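Local coordinates for iron Super-Oxide Dismutase (Plasmodium knowlesi, PDB 2AWP), which probably uses a bound iron ion to convert superoxide radicals into hydrogen peroxide and oxygen, protecting the cell from their toxicity, at residues Asn105-Lys108 with Asn109-Asn113. Residues are numbered along the deposited sequence; the frame is centred on the assembly and turned at random.
Sequences NNFK and NEFSN
Phe107 lies alongside Phe111, one turn later on the amphipathic alpha-helix 104-117, and the end of its ring slides beside the root of the Phe111 side chain. CE1 of Phe107 comes to 4.0 Å from CB of Phe111, and its CZ lies near CG and CD2 of the same residue. Both rings leave the helix the same way, each CG anti to the backbone N, and their planes come within 16° of parallel. They are slid so far apart that they barely overlap, with centroids separated by 5.6 Å. This i/i+4 pair lies on the buried side of this part of the helix: both phenylalanines pack on Ile136 of strand 134-140, and Phe107 also meets Phe101 and Ile97 of helix 92-101. The helix is thereby joined to the sheet of the C-terminal domain of the iron/manganese superoxide dismutase fold.

In the backbone between them, Phe111 N reaches Phe107 O at 2.8 Å, one of four successive i to i+4 bonds that join 105-108 to 109-113. On the exposed side, Asn109 ND2 donates to a water 2.9 Å away, which in turn gives a weak bond to OD1 of Asn106; ND2 of Asn106 is held by the carbonyl of Phe101, fixing that amide at its other end.

Ser112 adds a side-chain bond to the helical pattern. Its OG sits beside its own backbone N (chi1 -58°), which turns the hydroxyl back to the preceding turn, and OG in turn accepts from NE1 of Trp180. On Lys108 O the hydroxyl joins the helical N-H, the two donors lying on opposite faces of the carbonyl plane: Ser112 N at 2.9 Å and, closer still, Ser112 OG at 2.6 Å.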
ATOM      1  N   ASN A 105       2.218   7.903 -27.795  1.00 13.04           N
ATOM      2  CA  ASN A 105       3.330   7.087 -27.264  1.00 14.26           C
ATOM      3  C   ASN A 105       4.151   7.776 -26.184  1.00 12.99           C
ATOM      4  O   ASN A 105       4.579   7.137 -25.211  1.00 13.08           O
ATOM      5  CB  ASN A 105       4.250   6.539 -28.359  1.00 14.63           C
ATOM      6  CG  ASN A 105       3.696   5.265 -29.014  1.00 20.60           C
ATOM      7  OD1 ASN A 105       4.074   4.929 -30.142  1.00 23.74           O
ATOM      8  ND2 ASN A 105       2.769   4.561 -28.321  1.00 24.14           N
ATOM      9  N   ASN A 106       4.395   9.073 -26.349  1.00 12.45           N
ATOM     10  CA  ASN A 106       5.079   9.830 -25.308  1.00 12.06           C
ATOM     11  C   ASN A 106       4.263   9.791 -24.027  1.00 11.74           C
ATOM     12  O   ASN A 106       4.809   9.507 -22.958  1.00 11.64           O
ATOM     13  CB  ASN A 106       5.381  11.276 -25.738  1.00 12.41           C
ATOM     14  CG  ASN A 106       6.440  11.352 -26.858  1.00 15.71           C
ATOM     15  OD1 ASN A 106       7.116  10.359 -27.169  1.00 19.63           O
ATOM     16  ND2 ASN A 106       6.558  12.521 -27.488  1.00 17.16           N
ATOM     17  N   PHE A 107       2.968  10.085 -24.123  1.00 10.40           N
ATOM     18  CA  PHE A 107       2.118  10.070 -22.933  1.00 11.02           C
ATOM     19  C   PHE A 107       2.150   8.680 -22.248  1.00 11.50           C
ATOM     20  O   PHE A 107       2.329   8.574 -21.020  1.00 11.33           O
ATOM     21  CB  PHE A 107       0.684  10.508 -23.264  1.00 10.85           C
ATOM     22  CG  PHE A 107      -0.314  10.091 -22.232  1.00 11.93           C
ATOM     23  CD1 PHE A 107      -0.294  10.652 -20.963  1.00 12.34           C
ATOM     24  CD2 PHE A 107      -1.252   9.092 -22.518  1.00 14.99           C
ATOM     25  CE1 PHE A 107      -1.201  10.212 -19.976  1.00 12.34           C
ATOM     26  CE2 PHE A 107      -2.177   8.674 -21.561  1.00 14.00           C
ATOM     27  CZ  PHE A 107      -2.156   9.241 -20.291  1.00 14.40           C
ATOM     28  N   LYS A 108       2.002   7.629 -23.063  1.00 11.15           N
ATOM     29  CA  LYS A 108       1.943   6.241 -22.594  1.00 12.83           C
ATOM     30  C   LYS A 108       3.215   5.869 -21.832  1.00 12.67           C
ATOM     31  O   LYS A 108       3.161   5.243 -20.747  1.00 12.70           O
ATOM     32  CB  LYS A 108       1.768   5.307 -23.806  1.00 12.35           C
ATOM     33  CG  LYS A 108       1.661   3.838 -23.454  1.00 14.91           C
ATOM     34  CD  LYS A 108       1.021   3.074 -24.612  1.00 18.52           C
ATOM     35  CE  LYS A 108       1.194   1.589 -24.427  1.00 23.78           C
ATOM     36  NZ  LYS A 108       0.713   0.891 -25.634  1.00 25.67           N
ATOM     37  N   ASN A 109       4.358   6.276 -22.396  1.00 13.27           N
ATOM     38  CA  ASN A 109       5.661   6.069 -21.769  1.00 13.91           C
ATOM     39  C   ASN A 109       5.831   6.742 -20.418  1.00 13.86           C
ATOM     40  O   ASN A 109       6.260   6.088 -19.465  1.00 11.87           O
ATOM     41  CB  ASN A 109       6.806   6.420 -22.713  1.00 14.21           C
ATOM     42  CG  ASN A 109       6.959   5.388 -23.831  1.00 19.35           C
ATOM     43  OD1 ASN A 109       6.449   4.270 -23.724  1.00 23.81           O
ATOM     44  ND2 ASN A 109       7.644   5.761 -24.913  1.00 23.77           N
ATOM     45  N   GLU A 110       5.503   8.038 -20.340  1.00 13.23           N
ATOM     46  CA  GLU A 110       5.609   8.763 -19.081  1.00 14.34           C
ATOM     47  C   GLU A 110       4.603   8.241 -18.052  1.00 12.71           C
ATOM     48  O   GLU A 110       4.962   8.054 -16.912  1.00 12.05           O
ATOM     49  CB  GLU A 110       5.414  10.265 -19.279  1.00 14.65           C
ATOM     50  CG  GLU A 110       6.253  10.827 -20.421  1.00 17.27           C
ATOM     51  CD  GLU A 110       5.944  12.298 -20.733  1.00 19.26           C
ATOM     52  OE1 GLU A 110       5.424  13.026 -19.819  1.00 20.00           O
ATOM     53  OE2 GLU A 110       6.211  12.677 -21.909  1.00 19.24           O
ATOM     54  N   PHE A 111       3.361   8.002 -18.460  1.00 12.13           N
ATOM     55  CA  PHE A 111       2.352   7.491 -17.537  1.00 12.45           C
ATOM     56  C   PHE A 111       2.745   6.147 -16.962  1.00 12.36           C
ATOM     57  O   PHE A 111       2.638   5.959 -15.755  1.00 12.44           O
ATOM     58  CB  PHE A 111       0.948   7.398 -18.152  1.00 12.23           C
ATOM     59  CG  PHE A 111      -0.154   7.373 -17.124  1.00 12.82           C
ATOM     60  CD1 PHE A 111      -0.110   8.208 -16.007  1.00 12.82           C
ATOM     61  CD2 PHE A 111      -1.257   6.546 -17.285  1.00 14.43           C
ATOM     62  CE1 PHE A 111      -1.150   8.202 -15.043  1.00 12.16           C
ATOM     63  CE2 PHE A 111      -2.312   6.548 -16.343  1.00 14.05           C
ATOM     64  CZ  PHE A 111      -2.256   7.376 -15.231  1.00 12.05           C
ATOM     65  N   SER A 112       3.227   5.239 -17.818  1.00 12.56           N
ATOM     66  CA  SER A 112       3.666   3.912 -17.381  1.00 12.21           C
ATOM     67  C   SER A 112       4.830   4.009 -16.389  1.00 12.86           C
ATOM     68  O   SER A 112       4.872   3.268 -15.401  1.00 12.90           O
ATOM     69  CB  SER A 112       4.058   3.057 -18.584  1.00 12.09           C
ATOM     70  OG  SER A 112       2.966   2.939 -19.499  1.00 13.16           O
ATOM     71  N   ASN A 113       5.755   4.935 -16.653  1.00 12.94           N
ATOM     72  CA  ASN A 113       6.896   5.203 -15.771  1.00 12.26           C
ATOM     73  C   ASN A 113       6.458   5.675 -14.387  1.00 11.30           C
ATOM     74  O   ASN A 113       6.920   5.167 -13.350  1.00 10.38           O
ATOM     75  CB  ASN A 113       7.844   6.225 -16.394  1.00 12.19           C
ATOM     76  CG  ASN A 113       8.700   5.619 -17.513  1.00 16.25           C
ATOM     77  OD1 ASN A 113       8.782   4.395 -17.653  1.00 16.12           O
ATOM     78  ND2 ASN A 113       9.318   6.488 -18.333  1.00 15.03           N
TER
HETATM   79  O   HOH W   1       8.641   8.500 -24.782  1.00 32.74           O